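Local structure of acyl-coenzyme A oxidase (Caenorhabditis elegans, 5K3H) at residues B[304-309]-B[396-401]; B[341-346]-B[402-407]. The protein uses FAD to catalyse the first, desaturating step of peroxisomal beta-oxidation, turning saturated acyl-CoA and oxygen into a (2E)-enoyl-CoA and hydrogen peroxide. One frame throughout, in Å; residues are numbered along the deposited sequence.

Interaction 1: residues B[304-309]-B[396-401]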
loop_
_atom_site.group_PDB
_atom_site.type_symbol
_atom_site.label_atom_id
_atom_site.label_comp_id
_atom_site.label_asym_id
_atom_site.label_seq_id
_atom_site.Cartn_x
_atom_site.Cartn_y
_atom_site.Cartn_z
ATOM N N ILE B 304 11.495 6.905 11.136
ATOM C CA ILE B 304 12.516 7.200 10.139
ATOM C C ILE B 304 12.016 6.852 8.745
ATOM O O ILE B 304 12.162 7.644 7.806
ATOM C CB ILE B 304 13.831 6.475 10.515
ATOM C CG1 ILE B 304 14.507 7.246 11.666
ATOM C CG2 ILE B 304 14.772 6.323 9.319
ATOM C CD1 ILE B 304 15.688 6.616 12.270
ATOM N N MET B 305 11.380 5.685 8.591
ATOM C CA MET B 305 10.823 5.332 7.287
ATOM C C MET B 305 9.788 6.344 6.845
ATOM O O MET B 305 9.770 6.751 5.684
ATOM C CB MET B 305 10.165 3.960 7.323
ATOM C CG MET B 305 11.021 2.880 7.898
ATOM S SD MET B 305 12.117 2.220 6.665
ATOM C CE MET B 305 11.445 0.604 6.734
ATOM N N LEU B 306 8.869 6.713 7.747
ATOM C CA LEU B 306 7.859 7.711 7.404
ATOM C C LEU B 306 8.528 9.003 7.015
ATOM O O LEU B 306 8.199 9.596 5.986
ATOM C CB LEU B 306 6.879 7.904 8.574
ATOM C CG LEU B 306 5.634 8.806 8.440
ATOM C CD1 LEU B 306 4.816 8.523 7.208
ATOM C CD2 LEU B 306 4.744 8.693 9.670
ATOM N N SER B 307 9.556 9.389 7.758
ATOM C CA SER B 307 10.284 10.609 7.432
ATOM C C SER B 307 11.057 10.472 6.110
ATOM O O SER B 307 11.138 11.443 5.344
ATOM C CB SER B 307 11.204 10.983 8.598
ATOM O OG SER B 307 11.815 12.255 8.387
ATOM N N TYR B 308 11.619 9.290 5.797
ATOM C CA TYR B 308 12.167 9.088 4.453
ATOM C C TYR B 308 11.151 9.494 3.407
ATOM O O TYR B 308 11.450 10.287 2.505
ATOM C CB TYR B 308 12.550 7.628 4.179
ATOM C CG TYR B 308 13.812 7.095 4.799
ATOM C CD1 TYR B 308 14.810 7.938 5.279
ATOM C CD2 TYR B 308 13.990 5.719 4.934
ATOM C CE1 TYR B 308 15.957 7.411 5.869
ATOM C CE2 TYR B 308 15.133 5.190 5.516
ATOM C CZ TYR B 308 16.105 6.039 5.988
ATOM O OH TYR B 308 17.236 5.495 6.570
ATOM N N ALA B 309 9.938 8.928 3.502
ATOM C CA ALA B 309 8.931 9.150 2.470
ATOM C C ALA B 309 8.500 10.610 2.409
ATOM O O ALA B 309 8.310 11.161 1.318
ATOM C CB ALA B 309 7.733 8.237 2.713
ATOM N N HIS B 396 0.662 0.640 11.222
ATOM C CA HIS B 396 -0.455 0.937 10.330
ATOM C C HIS B 396 -0.452 2.396 9.923
ATOM O O HIS B 396 -0.560 2.707 8.737
ATOM C CB HIS B 396 -1.778 0.571 10.999
ATOM C CG HIS B 396 -2.983 1.076 10.264
ATOM N ND1 HIS B 396 -3.522 0.419 9.177
ATOM C CD2 HIS B 396 -3.744 2.181 10.454
ATOM C CE1 HIS B 396 -4.557 1.101 8.724
ATOM N NE2 HIS B 396 -4.711 2.175 9.479
ATOM N N GLN B 397 -0.296 3.309 10.891
ATOM C CA GLN B 397 -0.278 4.739 10.589
ATOM C C GLN B 397 0.956 5.155 9.803
ATOM O O GLN B 397 0.882 6.099 8.998
ATOM C CB GLN B 397 -0.356 5.552 11.872
ATOM C CG GLN B 397 -1.705 5.467 12.505
ATOM C CD GLN B 397 -1.898 6.477 13.581
ATOM O OE1 GLN B 397 -0.997 7.240 13.910
ATOM N NE2 GLN B 397 -3.063 6.444 14.197
ATOM N N THR B 398 2.091 4.482 10.019
ATOM C CA THR B 398 3.260 4.731 9.179
ATOM C C THR B 398 2.972 4.338 7.737
ATOM O O THR B 398 3.242 5.110 6.814
ATOM C CB THR B 398 4.479 3.960 9.692
ATOM O OG1 THR B 398 4.837 4.437 10.989
ATOM C CG2 THR B 398 5.647 4.175 8.780
ATOM N N GLY B 399 2.388 3.146 7.532
ATOM C CA GLY B 399 2.027 2.696 6.187
ATOM C C GLY B 399 1.025 3.600 5.487
ATOM O O GLY B 399 1.162 3.891 4.294
ATOM N N GLU B 400 0.001 4.053 6.216
ATOM C CA GLU B 400 -0.941 5.037 5.674
ATOM C C GLU B 400 -0.220 6.295 5.185
ATOM O O GLU B 400 -0.460 6.767 4.067
ATOM C CB GLU B 400 -1.972 5.380 6.750
ATOM C CG GLU B 400 -2.897 6.555 6.432
ATOM C CD GLU B 400 -3.757 7.024 7.642
ATOM O OE1 GLU B 400 -3.850 6.292 8.687
ATOM O OE2 GLU B 400 -4.341 8.148 7.533
ATOM N N GLY B 401 0.705 6.830 5.988
ATOM C CA GLY B 401 1.379 8.063 5.596
ATOM C C GLY B 401 2.344 7.895 4.438
ATOM O O GLY B 401 2.372 8.719 3.524
#

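Interaction 2: residues B[341-346]-B[402-407]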
loop_
_atom_site.group_PDB
_atom_site.type_symbol
_atom_site.label_atom_id
_atom_site.label_comp_id
_atom_site.label_asym_id
_atom_site.label_seq_id
_atom_site.Cartn_x
_atom_site.Cartn_y
_atom_site.Cartn_z
ATOM N N GLN B 341 -0.958 19.763 0.975
ATOM C CA GLN B 341 -0.544 19.966 2.353
ATOM C C GLN B 341 -1.292 19.021 3.290
ATOM O O GLN B 341 -0.695 18.445 4.210
ATOM C CB GLN B 341 -0.788 21.426 2.739
ATOM C CG GLN B 341 -0.036 22.412 1.843
ATOM C CD GLN B 341 -0.223 23.865 2.258
ATOM O OE1 GLN B 341 -0.904 24.159 3.250
ATOM N NE2 GLN B 341 0.401 24.780 1.522
ATOM N N HIS B 342 -2.596 18.826 3.044
ATOM C CA HIS B 342 -3.402 17.970 3.898
ATOM C C HIS B 342 -2.929 16.526 3.854
ATOM O O HIS B 342 -3.100 15.784 4.835
ATOM C CB HIS B 342 -4.876 18.079 3.491
ATOM C CG HIS B 342 -5.822 17.310 4.371
ATOM N ND1 HIS B 342 -6.477 16.170 3.948
ATOM C CD2 HIS B 342 -6.229 17.522 5.646
ATOM C CE1 HIS B 342 -7.251 15.718 4.923
ATOM N NE2 HIS B 342 -7.114 16.515 5.966
ATOM N N ARG B 343 -2.353 16.093 2.739
ATOM C CA ARG B 343 -1.929 14.704 2.631
ATOM C C ARG B 343 -0.457 14.501 2.997
ATOM O O ARG B 343 0.020 13.360 2.975
ATOM C CB ARG B 343 -2.212 14.185 1.211
ATOM C CG ARG B 343 -1.128 14.513 0.201
ATOM C CD ARG B 343 -1.617 14.356 -1.221
ATOM N NE ARG B 343 -2.280 13.087 -1.417
ATOM C CZ ARG B 343 -2.704 12.636 -2.597
ATOM N NH1 ARG B 343 -2.525 13.370 -3.694
ATOM N NH2 ARG B 343 -3.315 11.449 -2.672
ATOM N N LEU B 344 0.263 15.564 3.365
ATOM C CA LEU B 344 1.656 15.474 3.780
ATOM C C LEU B 344 1.874 15.927 5.216
ATOM O O LEU B 344 2.473 15.183 6.005
ATOM C CB LEU B 344 2.549 16.327 2.843
ATOM C CG LEU B 344 2.785 15.982 1.357
ATOM C CD1 LEU B 344 3.565 17.097 0.746
ATOM C CD2 LEU B 344 3.520 14.638 1.143
ATOM N N PHE B 345 1.432 17.147 5.578
ATOM C CA PHE B 345 1.858 17.769 6.833
ATOM C C PHE B 345 1.346 17.019 8.061
ATOM O O PHE B 345 2.061 16.960 9.069
ATOM C CB PHE B 345 1.434 19.237 6.924
ATOM C CG PHE B 345 2.011 20.123 5.846
ATOM C CD1 PHE B 345 3.045 19.683 5.028
ATOM C CD2 PHE B 345 1.448 21.380 5.595
ATOM C CE1 PHE B 345 3.535 20.493 4.016
ATOM C CE2 PHE B 345 1.926 22.182 4.601
ATOM C CZ PHE B 345 2.972 21.745 3.804
ATOM N N PRO B 346 0.133 16.456 8.062
ATOM C CA PRO B 346 -0.272 15.688 9.239
ATOM C C PRO B 346 0.618 14.489 9.508
ATOM O O PRO B 346 0.665 14.019 10.649
ATOM C CB PRO B 346 -1.718 15.277 8.912
ATOM C CG PRO B 346 -2.217 16.315 7.962
ATOM C CD PRO B 346 -1.001 16.606 7.118
ATOM N N ILE B 402 3.098 6.797 4.423
ATOM C CA ILE B 402 4.015 6.539 3.315
ATOM C C ILE B 402 3.236 6.420 2.010
ATOM O O ILE B 402 3.688 6.882 0.955
ATOM C CB ILE B 402 4.840 5.265 3.585
ATOM C CG1 ILE B 402 5.744 5.423 4.803
ATOM C CG2 ILE B 402 5.707 4.936 2.373
ATOM C CD1 ILE B 402 6.338 4.151 5.238
ATOM N N GLU B 403 2.045 5.812 2.063
ATOM C CA GLU B 403 1.212 5.706 0.867
ATOM C C GLU B 403 0.685 7.068 0.422
ATOM O O GLU B 403 0.730 7.391 -0.772
ATOM C CB GLU B 403 0.049 4.748 1.121
ATOM C CG GLU B 403 -0.673 4.270 -0.126
ATOM C CD GLU B 403 0.204 3.435 -1.059
ATOM O OE1 GLU B 403 1.051 2.650 -0.555
ATOM O OE2 GLU B 403 0.059 3.570 -2.306
ATOM N N GLN B 404 0.233 7.906 1.364
ATOM C CA GLN B 404 -0.152 9.272 1.006
ATOM C C GLN B 404 1.009 10.018 0.372
ATOM O O GLN B 404 0.822 10.752 -0.605
ATOM C CB GLN B 404 -0.660 10.012 2.234
ATOM C CG GLN B 404 -2.007 9.518 2.690
ATOM C CD GLN B 404 -3.061 9.615 1.597
ATOM O OE1 GLN B 404 -3.229 10.655 0.966
ATOM N NE2 GLN B 404 -3.777 8.529 1.368
ATOM N N ALA B 405 2.223 9.824 0.906
ATOM C CA ALA B 405 3.428 10.428 0.333
ATOM C C ALA B 405 3.688 9.921 -1.088
ATOM O O ALA B 405 4.068 10.698 -1.976
ATOM C CB ALA B 405 4.632 10.143 1.232
ATOM N N ARG B 406 3.508 8.617 -1.331
ATOM C CA ARG B 406 3.680 8.136 -2.698
ATOM C C ARG B 406 2.695 8.821 -3.654
ATOM O O ARG B 406 3.083 9.295 -4.728
ATOM C CB ARG B 406 3.525 6.616 -2.770
ATOM C CG ARG B 406 3.964 6.116 -4.132
ATOM C CD ARG B 406 3.543 4.714 -4.396
ATOM N NE ARG B 406 2.105 4.530 -4.150
ATOM C CZ ARG B 406 1.139 4.841 -5.016
ATOM N NH1 ARG B 406 1.444 5.350 -6.202
ATOM N NH2 ARG B 406 -0.136 4.640 -4.695
ATOM N N MET B 407 1.406 8.853 -3.281
ATOM C CA MET B 407 0.373 9.497 -4.100
ATOM C C MET B 407 0.637 10.993 -4.289
ATOM O O MET B 407 0.424 11.532 -5.381
ATOM C CB MET B 407 -0.988 9.261 -3.449
ATOM C CG MET B 407 -1.510 7.843 -3.628
ATOM S SD MET B 407 -2.924 7.437 -2.586
ATOM C CE MET B 407 -2.757 5.648 -2.522
#

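Interaction 1: residues B[304-309]-B[396-401]
L306 and T398 meet through aliphatic branches, and the ring of Y308 takes no part in their meeting: it has the carbonyl oxygen I304 O over one face, offset toward the rim and 3.4 Å above the plane. F620 meets the Y308 ring edge-to-face, and Y308 OH is hydrogen-bonded to E624. It is L306 that faces helix 382-408.

With CG anti to the backbone N (chi1 -174°), L306 reaches out to that helix and touches it at two levels. Near the root, L306 CB lies 3.9 Å from T398 CG2. At the end, L306 CD1 rests on main chain instead of side chain, 3.8 Å from T398 O and equally 3.8 Å from G401 C. Such an approach depends on the glycine, since a beta carbon on G401 would fall 2.7 Å from L306 CD1, a plain clash.

The threonine sorts its two branches by chemistry. T398 OG1 turns back to V394 O one helical turn earlier, in a hydrogen bond within its own helix, and this leaves the methyl for the leucine. No hydrogen bond crosses between the segments, and all three touching residues are buried. T398 also touches F354 of helix 338-367, and L306 also packs on I402. G401 thus lets a leucine methyl reach the main chain of a neighbouring helix, a close helix-helix contact within the helical C-alpha1 domain of the acyl-CoA oxidase fold.

Interaction 2: residues B[341-346]-B[402-407]
R343 and Q404 carry the tight part of this contact together with M407, where helix 341-346 meets helix 402-407 with axes 9.0 Å apart and N-to-C directions 140° from one another. Backbone joins in: R343 O sits 3.5 Å from Q404 CB. The arginine adopts the crowded first torsion, CG between the backbone N and the carbonyl carbon (chi1 84°), and its chain bends again at chi3. Its guanidinium thereby comes up against two groups. M407 CB lies over one face, 3.3 Å from R343 NH2, and Q404 OE1 lies at the edge, in the guanidinium plane but 3.5 Å from R343 NE, too distant to count as a hydrogen bond. The amide plane of Q404 is tilted 34° from that of the guanidinium.

The other end is looser. L344 CD2 comes no nearer than 4.3 Å to A405 CA, and both residues lean on A313 of helix 300-319. On the more open side Q404 and M407 are partly exposed, although H396 of the second subunit packs on M407 and M438 of that subunit packs on R343. An alanine in place of R343 would probably leave a gap over M407 CB and deprive Q404 OE1 of its positively charged neighbour.

The two segments share no hydrogen bond. The contact rests on packing, to which the amide oxygen beside the guanidinium probably adds a weak attraction. R343 is an FAD-binding residue and Q404 an ATP-binding one, and the packing of M407 and Q404 on the guanidinium probably limits how it can turn.

In the fold
Interactions 1 and 2 illustrate how one helix can serve two partners: helix 382-408 is packed between helices 300-319 and 338-367, and interaction 1 samples one interface and interaction 2 the other, with contact centres about 9 Å apart. They merge at I402, where L306 CD1 lies 3.7 Å from I402 N, and A309 CB lies 3.9 Å from I402 CG2. Both are buried contacts. Interaction 2 includes R343 of the FAD site, to which R320 also belongs, its side chain about 10 Å from that of L344. H396 lies on a segment of interaction 1 without taking part in it; H396 and Q404, two turns apart on the shared helix, bind ATP from opposite subunits of the dimer.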